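Local structure of Alr2269 protein (Nostoc sp., 3MC9) at residues L63-V67 with I88-P92; L80-V84 with T111-S115; N137-V143 with Q169-N175. The protein probably works in outer-membrane protein transport and beta-barrel biogenesis as a cyanobacterial Omp85, its periplasmic POTRA domains being thought to handle incoming polypeptides. Residues are numbered along the deposited sequence.

Contact 1: residues L63-V67 with I88-P92; sequences LVSEV and IRTQP
A loop can lie against a strand through side chains before joining its sheet, and here 88-92, an irregular stretch in largely extended conformation, packs beside strand 63-67. In the strand, Ser-65 takes near-helical angles (-88/-28), so that Val-64 and Val-67, both t, point toward the loop while Ser-65 and Glu-66 point away. Ile-88 (chi1 p, chi2 t) opens the contact with CD1 3.8 Å from Val-67 CG1. Thr-90 follows with CG2 4.0 Å from both Val-64 CG2 and Val-67 CG2; its hydroxyl bonds to Asp-104. This is the helix-to-strand passage of the first POTRA domain: just beyond it, Gly-93 and Arg-94 make backbone hydrogen bonds to Val-64, and strand 95-96 runs antiparallel to 62-71. The Gln-91 CA-CB bond points away, yet its O lies 3.5 Å from Val-64 CB and its CA 3.8 Å from Val-67 CG2. Pro-92 is level with Glu-66 (CA-CA 4.8 Å); its CD meets Val-67 CG2 at 3.8 Å, and its CA makes a CA-H...O contact with Val-64 O at 3.6 Å.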
loop_
_atom_site.group_PDB
_atom_site.type_symbol
_atom_site.label_atom_id
_atom_site.label_comp_id
_atom_site.label_asym_id
_atom_site.label_seq_id
_atom_site.Cartn_x
_atom_site.Cartn_y
_atom_site.Cartn_z
ATOM N N LEU A 63 9.804 -27.517 -1.384
ATOM C CA LEU A 63 10.900 -26.958 -0.622
ATOM C C LEU A 63 11.334 -25.702 -1.325
ATOM O O LEU A 63 11.286 -25.629 -2.554
ATOM C CB LEU A 63 12.060 -27.950 -0.537
ATOM C CG LEU A 63 13.263 -27.446 0.261
ATOM C CD1 LEU A 63 12.960 -27.536 1.755
ATOM C CD2 LEU A 63 14.475 -28.256 -0.104
ATOM N N VAL A 64 11.719 -24.693 -0.557
ATOM C CA VAL A 64 12.153 -23.441 -1.144
ATOM C C VAL A 64 13.661 -23.414 -1.006
ATOM O O VAL A 64 14.171 -23.585 0.099
ATOM C CB VAL A 64 11.504 -22.214 -0.462
ATOM C CG1 VAL A 64 12.241 -20.909 -0.853
ATOM C CG2 VAL A 64 10.027 -22.113 -0.841
ATOM N N SER A 65 14.369 -23.227 -2.125
ATOM C CA SER A 65 15.846 -23.151 -2.093
ATOM C C SER A 65 16.388 -21.747 -1.858
ATOM O O SER A 65 17.501 -21.589 -1.331
ATOM C CB SER A 65 16.467 -23.689 -3.385
ATOM O OG SER A 65 16.023 -22.955 -4.520
ATOM N N GLU A 66 15.625 -20.742 -2.281
ATOM C CA GLU A 66 16.109 -19.355 -2.317
ATOM C C GLU A 66 14.955 -18.359 -2.366
ATOM O O GLU A 66 13.963 -18.585 -3.046
ATOM C CB GLU A 66 17.004 -19.151 -3.540
ATOM C CG GLU A 66 18.228 -18.296 -3.251
ATOM C CD GLU A 66 19.119 -18.061 -4.473
ATOM O OE1 GLU A 66 19.136 -18.904 -5.401
ATOM O OE2 GLU A 66 19.824 -17.026 -4.491
ATOM N N VAL A 67 15.083 -17.279 -1.600
ATOM C CA VAL A 67 14.131 -16.174 -1.662
ATOM C C VAL A 67 14.875 -14.945 -2.105
ATOM O O VAL A 67 15.885 -14.578 -1.508
ATOM C CB VAL A 67 13.433 -15.897 -0.307
ATOM C CG1 VAL A 67 12.526 -14.644 -0.416
ATOM C CG2 VAL A 67 12.614 -17.106 0.110
ATOM N N ILE A 88 7.383 -11.646 5.421
ATOM C CA ILE A 88 7.166 -12.898 4.713
ATOM C C ILE A 88 7.588 -14.067 5.594
ATOM O O ILE A 88 8.501 -13.947 6.414
ATOM C CB ILE A 88 7.885 -12.925 3.335
ATOM C CG1 ILE A 88 9.408 -12.904 3.475
ATOM C CG2 ILE A 88 7.425 -11.751 2.485
ATOM C CD1 ILE A 88 10.144 -13.162 2.149
ATOM N N ARG A 89 6.888 -15.184 5.469
ATOM C CA ARG A 89 7.292 -16.411 6.137
ATOM C C ARG A 89 8.064 -17.310 5.187
ATOM O O ARG A 89 8.911 -18.068 5.620
ATOM C CB ARG A 89 6.086 -17.188 6.638
ATOM C CG ARG A 89 5.460 -16.699 7.927
ATOM C CD ARG A 89 4.285 -17.628 8.294
ATOM N NE ARG A 89 4.660 -18.780 9.125
ATOM C CZ ARG A 89 3.905 -19.866 9.308
ATOM N NH1 ARG A 89 2.730 -19.990 8.692
ATOM N NH2 ARG A 89 4.325 -20.847 10.107
ATOM N N THR A 90 7.742 -17.273 3.897
ATOM C CA THR A 90 8.472 -18.097 2.928
ATOM C C THR A 90 9.984 -17.868 3.067
ATOM O O THR A 90 10.458 -16.732 3.150
ATOM C CB THR A 90 7.977 -17.856 1.501
ATOM O OG1 THR A 90 6.629 -18.350 1.391
ATOM C CG2 THR A 90 8.859 -18.560 0.481
ATOM N N GLN A 91 10.745 -18.953 3.151
ATOM C CA GLN A 91 12.167 -18.821 3.476
ATOM C C GLN A 91 12.959 -19.990 2.921
ATOM O O GLN A 91 12.405 -21.072 2.710
ATOM C CB GLN A 91 12.374 -18.620 5.004
ATOM C CG GLN A 91 12.805 -19.832 5.783
ATOM C CD GLN A 91 13.013 -19.570 7.287
ATOM O OE1 GLN A 91 12.087 -19.200 7.997
ATOM N NE2 GLN A 91 14.223 -19.817 7.767
ATOM N N PRO A 92 14.262 -19.759 2.653
ATOM C CA PRO A 92 15.099 -20.811 2.118
ATOM C C PRO A 92 15.164 -21.975 3.101
ATOM O O PRO A 92 15.268 -21.761 4.310
ATOM C CB PRO A 92 16.482 -20.140 1.955
ATOM C CG PRO A 92 16.402 -18.832 2.667
ATOM C CD PRO A 92 14.970 -18.465 2.752
#

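Contact 2: residues L80-V84 with T111-S115; sequences LETQV and TGFFS
A helix can be seated on a loop by a few side chains, and here Gln-83 and Phe-114 lead, with Leu-80 and Phe-113 meeting as a pair. Segment 80-84 is regular helix, with Val-84 N bonded to Leu-80 O at 3.1 Å. Segment 111-115 carries the chain through a loop into the strand that Phe-114 opens: Thr-111 has angles of -59/-26, Gly-112 adopts 88/-6, Phe-113 -88/-6, and Phe-114 is extended before the chain turns a corner at Ser-115. The CA atoms of Gln-83 and Thr-111 are 7.3 Å apart, those of Leu-80 and Phe-113 7.9 Å. Gln-83 (m, m) points toward this loop and reaches it with NE2, which lies 3.8 Å from Thr-111 CB and 3.5 Å from Phe-113 CE2, at the edge of that ring. The contact thus joins the first helix of the first POTRA domain's beta-alpha-alpha-beta-beta fold to the passage from helix 98-110 into strand 114-124. Gly-112 is the first residue to leave helical conformation; a CB there would jam against Thr-111 O. Phe-114 (m) sends its ring against helix 78-87, CZ sitting 3.7 Å from Val-84 CG2 and 4.1 Å from Leu-80 CD2, while Leu-80 O approaches the ring edge. Ile-108 and Val-134 also touch this ring, placing it between the two helices and strand 127-136. Leu-80 (m, t) bends its CD2 to within 3.7 Å of Phe-113 CB, and its side chain also touches Pro-136 and Ile-173.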
loop_
_atom_site.group_PDB
_atom_site.type_symbol
_atom_site.label_atom_id
_atom_site.label_comp_id
_atom_site.label_asym_id
_atom_site.label_seq_id
_atom_site.Cartn_x
_atom_site.Cartn_y
_atom_site.Cartn_z
ATOM N N LEU A 80 13.927 -0.998 2.425
ATOM C CA LEU A 80 12.674 -1.563 1.914
ATOM C C LEU A 80 12.762 -3.081 1.745
ATOM O O LEU A 80 11.787 -3.801 1.995
ATOM C CB LEU A 80 12.250 -0.901 0.603
ATOM C CG LEU A 80 11.571 0.470 0.751
ATOM C CD1 LEU A 80 11.318 1.105 -0.610
ATOM C CD2 LEU A 80 10.274 0.359 1.533
ATOM N N GLU A 81 13.928 -3.567 1.326
ATOM C CA GLU A 81 14.159 -5.006 1.218
ATOM C C GLU A 81 13.932 -5.682 2.582
ATOM O O GLU A 81 13.289 -6.734 2.683
ATOM C CB GLU A 81 15.581 -5.277 0.723
ATOM C CG GLU A 81 15.746 -6.628 0.068
ATOM C CD GLU A 81 17.204 -7.001 -0.178
ATOM O OE1 GLU A 81 18.024 -6.104 -0.439
ATOM O OE2 GLU A 81 17.527 -8.194 -0.120
ATOM N N THR A 82 14.469 -5.050 3.619
ATOM C CA THR A 82 14.305 -5.498 4.993
ATOM C C THR A 82 12.838 -5.546 5.395
ATOM O O THR A 82 12.409 -6.469 6.079
ATOM C CB THR A 82 15.066 -4.570 5.953
ATOM O OG1 THR A 82 16.450 -4.546 5.575
ATOM C CG2 THR A 82 14.934 -5.029 7.402
ATOM N N GLN A 83 12.082 -4.540 4.981
ATOM C CA GLN A 83 10.636 -4.499 5.228
ATOM C C GLN A 83 9.971 -5.757 4.691
ATOM O O GLN A 83 9.159 -6.366 5.371
ATOM C CB GLN A 83 9.995 -3.279 4.554
ATOM C CG GLN A 83 10.241 -1.970 5.264
ATOM C CD GLN A 83 9.454 -1.854 6.551
ATOM O OE1 GLN A 83 9.961 -1.360 7.550
ATOM N NE2 GLN A 83 8.221 -2.326 6.537
ATOM N N VAL A 84 10.306 -6.125 3.458
ATOM C CA VAL A 84 9.781 -7.354 2.853
ATOM C C VAL A 84 10.183 -8.591 3.677
ATOM O O VAL A 84 9.324 -9.395 4.057
ATOM C CB VAL A 84 10.236 -7.502 1.377
ATOM C CG1 VAL A 84 9.833 -8.857 0.802
ATOM C CG2 VAL A 84 9.671 -6.369 0.531
ATOM N N THR A 111 2.546 -3.750 4.829
ATOM C CA THR A 111 3.531 -2.766 5.278
ATOM C C THR A 111 3.190 -1.352 4.790
ATOM O O THR A 111 3.605 -0.382 5.395
ATOM C CB THR A 111 4.949 -3.093 4.776
ATOM O OG1 THR A 111 5.027 -2.885 3.348
ATOM C CG2 THR A 111 5.328 -4.526 5.140
ATOM N N GLY A 112 2.472 -1.249 3.673
ATOM C CA GLY A 112 2.040 0.042 3.166
ATOM C C GLY A 112 3.005 0.763 2.239
ATOM O O GLY A 112 2.651 1.800 1.694
ATOM N N PHE A 113 4.215 0.237 2.047
ATOM C CA PHE A 113 5.203 0.954 1.236
ATOM C C PHE A 113 5.155 0.666 -0.271
ATOM O O PHE A 113 5.854 1.341 -1.033
ATOM C CB PHE A 113 6.618 0.696 1.735
ATOM C CG PHE A 113 6.902 1.243 3.097
ATOM C CD1 PHE A 113 7.037 2.603 3.295
ATOM C CD2 PHE A 113 7.076 0.391 4.179
ATOM C CE1 PHE A 113 7.317 3.114 4.559
ATOM C CE2 PHE A 113 7.354 0.885 5.435
ATOM C CZ PHE A 113 7.481 2.250 5.631
ATOM N N PHE A 114 4.333 -0.287 -0.714
ATOM C CA PHE A 114 4.375 -0.740 -2.114
ATOM C C PHE A 114 3.077 -0.614 -2.868
ATOM O O PHE A 114 2.010 -0.855 -2.312
ATOM C CB PHE A 114 4.799 -2.205 -2.156
ATOM C CG PHE A 114 6.008 -2.476 -1.355
ATOM C CD1 PHE A 114 7.271 -2.222 -1.877
ATOM C CD2 PHE A 114 5.897 -2.937 -0.052
ATOM C CE1 PHE A 114 8.404 -2.451 -1.109
ATOM C CE2 PHE A 114 7.003 -3.176 0.696
ATOM C CZ PHE A 114 8.264 -2.931 0.183
ATOM N N SER A 115 3.177 -0.276 -4.154
ATOM C CA SER A 115 2.011 -0.155 -5.027
ATOM C C SER A 115 1.707 -1.486 -5.732
ATOM O O SER A 115 0.567 -1.760 -6.100
ATOM C CB SER A 115 2.227 0.967 -6.058
ATOM O OG SER A 115 3.518 0.880 -6.676
#

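Contact 3: residues N137-V143 with Q169-N175; sequences NPVLSKV and QYGKILN
A single beta bridge can pin a loop to the approach of a strand, as 169-175 and 137-143 illustrate. The backbones cross steeply and touch at one bridge, Val-139 with Ile-173 (CA-CA 3.9 Å), flanked by Leu-174 N to Pro-138 O (3.0 Å) and Leu-140 N to Lys-172 O (2.8 Å); Gly-171 N adds a bond to Leu-140 O (2.8 Å). A type II turn from Gln-169 to Lys-172 brings this last donor into place, with Gly-171 at positive phi (83/6). Leu-140 (t, p) points toward 169-175, its CD1 4.0 Å from Leu-174 CD1 and its CD2 3.9 Å from Tyr-170 CD1 and 3.7 Å from Gln-169 CB. Leu-174, likewise t, p, points back at 137-143. Asn-137 (m) turns ND2 to Leu-174 O at 2.8 Å. Tyr-170, with chi1 m, turns one face of its ring to the backbone of Ser-141 and Lys-142: Lys-142 CA stands 4.0 Å from the ring centroid in a CH-pi contact, and Val-143 N donates to Tyr-170 OH at 3.2 Å. That hydroxyl also bonds to Asp-163. Val-139 (t) places CG1 3.3 Å from Gly-171 C. The pairing belongs to the second POTRA domain, where Asn-175 (t) is the N-cap of helix 176-192, its OD1 accepting from Asp-178 N while ND2 bonds to Thr-111 O. Leu-140 and Leu-174 pack on Val-212 of strand 211-217, Leu-174 also on Val-206 of strand 199-206, and Val-143 lies against Leu-179 of the helix and Leu-214 of the sheet.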
loop_
_atom_site.group_PDB
_atom_site.type_symbol
_atom_site.label_atom_id
_atom_site.label_comp_id
_atom_site.label_asym_id
_atom_site.label_seq_id
_atom_site.Cartn_x
_atom_site.Cartn_y
_atom_site.Cartn_z
ATOM N N ASN A 137 6.210 2.486 -3.434
ATOM C CA ASN A 137 5.349 3.653 -3.667
ATOM C C ASN A 137 6.217 4.846 -4.056
ATOM O O ASN A 137 7.379 4.924 -3.646
ATOM C CB ASN A 137 4.579 4.020 -2.402
ATOM C CG ASN A 137 3.362 3.138 -2.158
ATOM O OD1 ASN A 137 2.669 2.726 -3.088
ATOM N ND2 ASN A 137 3.086 2.873 -0.895
ATOM N N PRO A 138 5.663 5.787 -4.829
ATOM C CA PRO A 138 6.418 6.999 -5.089
ATOM C C PRO A 138 6.433 7.901 -3.862
ATOM O O PRO A 138 5.686 7.656 -2.908
ATOM C CB PRO A 138 5.616 7.667 -6.201
ATOM C CG PRO A 138 4.213 7.296 -5.890
ATOM C CD PRO A 138 4.273 5.905 -5.297
ATOM N N VAL A 139 7.276 8.925 -3.888
ATOM C CA VAL A 139 7.301 9.940 -2.828
ATOM C C VAL A 139 5.976 10.694 -2.884
ATOM O O VAL A 139 5.538 11.088 -3.957
ATOM C CB VAL A 139 8.471 10.925 -3.025
ATOM C CG1 VAL A 139 8.497 11.971 -1.916
ATOM C CG2 VAL A 139 9.805 10.169 -3.082
ATOM N N LEU A 140 5.312 10.852 -1.740
ATOM C CA LEU A 140 4.028 11.577 -1.699
ATOM C C LEU A 140 4.259 13.069 -1.929
ATOM O O LEU A 140 4.914 13.740 -1.118
ATOM C CB LEU A 140 3.307 11.346 -0.368
ATOM C CG LEU A 140 1.943 12.018 -0.190
ATOM C CD1 LEU A 140 0.902 11.434 -1.159
ATOM C CD2 LEU A 140 1.476 11.885 1.239
ATOM N N SER A 141 3.734 13.590 -3.036
ATOM C CA SER A 141 3.824 15.022 -3.303
ATOM C C SER A 141 2.588 15.737 -2.771
ATOM O O SER A 141 2.702 16.813 -2.171
ATOM C CB SER A 141 4.018 15.313 -4.794
ATOM O OG SER A 141 2.969 14.769 -5.570
ATOM N N LYS A 142 1.409 15.149 -2.982
ATOM C CA LYS A 142 0.194 15.720 -2.422
ATOM C C LYS A 142 -1.037 14.806 -2.373
ATOM O O LYS A 142 -1.100 13.781 -3.052
ATOM C CB LYS A 142 -0.126 17.035 -3.137
ATOM C CG LYS A 142 -1.151 16.987 -4.227
ATOM C CD LYS A 142 -2.062 18.190 -4.117
ATOM C CE LYS A 142 -1.703 19.304 -5.059
ATOM N NZ LYS A 142 -2.780 20.336 -4.987
ATOM N N VAL A 143 -1.986 15.185 -1.514
ATOM C CA VAL A 143 -3.292 14.543 -1.429
ATOM C C VAL A 143 -4.386 15.541 -1.832
ATOM O O VAL A 143 -4.443 16.656 -1.313
ATOM C CB VAL A 143 -3.581 13.966 -0.006
ATOM C CG1 VAL A 143 -4.967 13.356 0.060
ATOM C CG2 VAL A 143 -2.540 12.925 0.371
ATOM N N GLN A 169 3.281 14.130 5.729
ATOM C CA GLN A 169 3.730 12.960 4.973
ATOM C C GLN A 169 4.335 13.346 3.611
ATOM O O GLN A 169 4.890 12.505 2.924
ATOM C CB GLN A 169 2.569 11.964 4.789
ATOM C CG GLN A 169 1.845 11.556 6.093
ATOM C CD GLN A 169 0.626 10.655 5.852
ATOM O OE1 GLN A 169 0.579 9.881 4.885
ATOM N NE2 GLN A 169 -0.375 10.761 6.736
ATOM N N TYR A 170 4.216 14.617 3.228
ATOM C CA TYR A 170 4.729 15.110 1.943
ATOM C C TYR A 170 6.255 15.042 1.902
ATOM O O TYR A 170 6.914 15.296 2.902
ATOM C CB TYR A 170 4.300 16.563 1.694
ATOM C CG TYR A 170 2.819 16.787 1.401
ATOM C CD1 TYR A 170 1.865 15.781 1.600
ATOM C CD2 TYR A 170 2.371 18.030 0.953
ATOM C CE1 TYR A 170 0.522 16.002 1.325
ATOM C CE2 TYR A 170 1.023 18.260 0.689
ATOM C CZ TYR A 170 0.107 17.243 0.875
ATOM O OH TYR A 170 -1.225 17.463 0.611
ATOM N N GLY A 171 6.804 14.693 0.742
ATOM C CA GLY A 171 8.263 14.663 0.541
ATOM C C GLY A 171 8.926 13.378 1.020
ATOM O O GLY A 171 10.148 13.265 1.019
ATOM N N LYS A 172 8.113 12.409 1.432
ATOM C CA LYS A 172 8.590 11.089 1.831
ATOM C C LYS A 172 7.817 10.033 1.072
ATOM O O LYS A 172 6.711 10.286 0.577
ATOM C CB LYS A 172 8.365 10.868 3.322
ATOM C CG LYS A 172 9.475 11.409 4.216
ATOM C CD LYS A 172 9.162 11.138 5.685
ATOM C CE LYS A 172 7.910 11.881 6.152
ATOM N NZ LYS A 172 7.487 11.415 7.490
ATOM N N ILE A 173 8.395 8.836 1.005
ATOM C CA ILE A 173 7.750 7.726 0.318
ATOM C C ILE A 173 6.347 7.553 0.907
ATOM O O ILE A 173 6.150 7.663 2.113
ATOM C CB ILE A 173 8.592 6.410 0.371
ATOM C CG1 ILE A 173 7.879 5.287 -0.397
ATOM C CG2 ILE A 173 8.915 5.983 1.813
ATOM C CD1 ILE A 173 8.587 3.948 -0.329
ATOM N N LEU A 174 5.380 7.340 0.027
ATOM C CA LEU A 174 3.993 7.164 0.410
ATOM C C LEU A 174 3.861 5.878 1.194
ATOM O O LEU A 174 4.254 4.822 0.715
ATOM C CB LEU A 174 3.079 7.118 -0.828
ATOM C CG LEU A 174 1.608 6.726 -0.605
ATOM C CD1 LEU A 174 0.886 7.719 0.315
ATOM C CD2 LEU A 174 0.854 6.574 -1.932
ATOM N N ASN A 175 3.320 5.981 2.404
ATOM C CA ASN A 175 2.914 4.803 3.153
ATOM C C ASN A 175 1.414 4.776 3.386
ATOM O O ASN A 175 0.858 5.679 4.012
ATOM C CB ASN A 175 3.634 4.716 4.484
ATOM C CG ASN A 175 3.358 3.403 5.202
ATOM O OD1 ASN A 175 2.291 3.216 5.758
ATOM N ND2 ASN A 175 4.338 2.495 5.192
#

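How the contacts relate
From the N terminus, strand 62-71 opens contact 1 and helix 78-87 opens contact 2 before either is complete. Contact 1 closes at 88-92 and contact 2 at 111-115, so the two loops cross, binding the first POTRA domain at places 17 Å apart between centres, both reaching the same sheet. Contact 3 comes afterwards in series, opening at 137-143 and closing at 169-175 in the second domain, its centre 31 Å from that of contact 1. Contacts 2 and 3 meet at the domain junction: Phe-113 O lies 2.7 Å from Asn-137 N and Thr-111 O 3.0 Å from Asn-175 ND2, both probable hydrogen bonds joining the neighbouring domains.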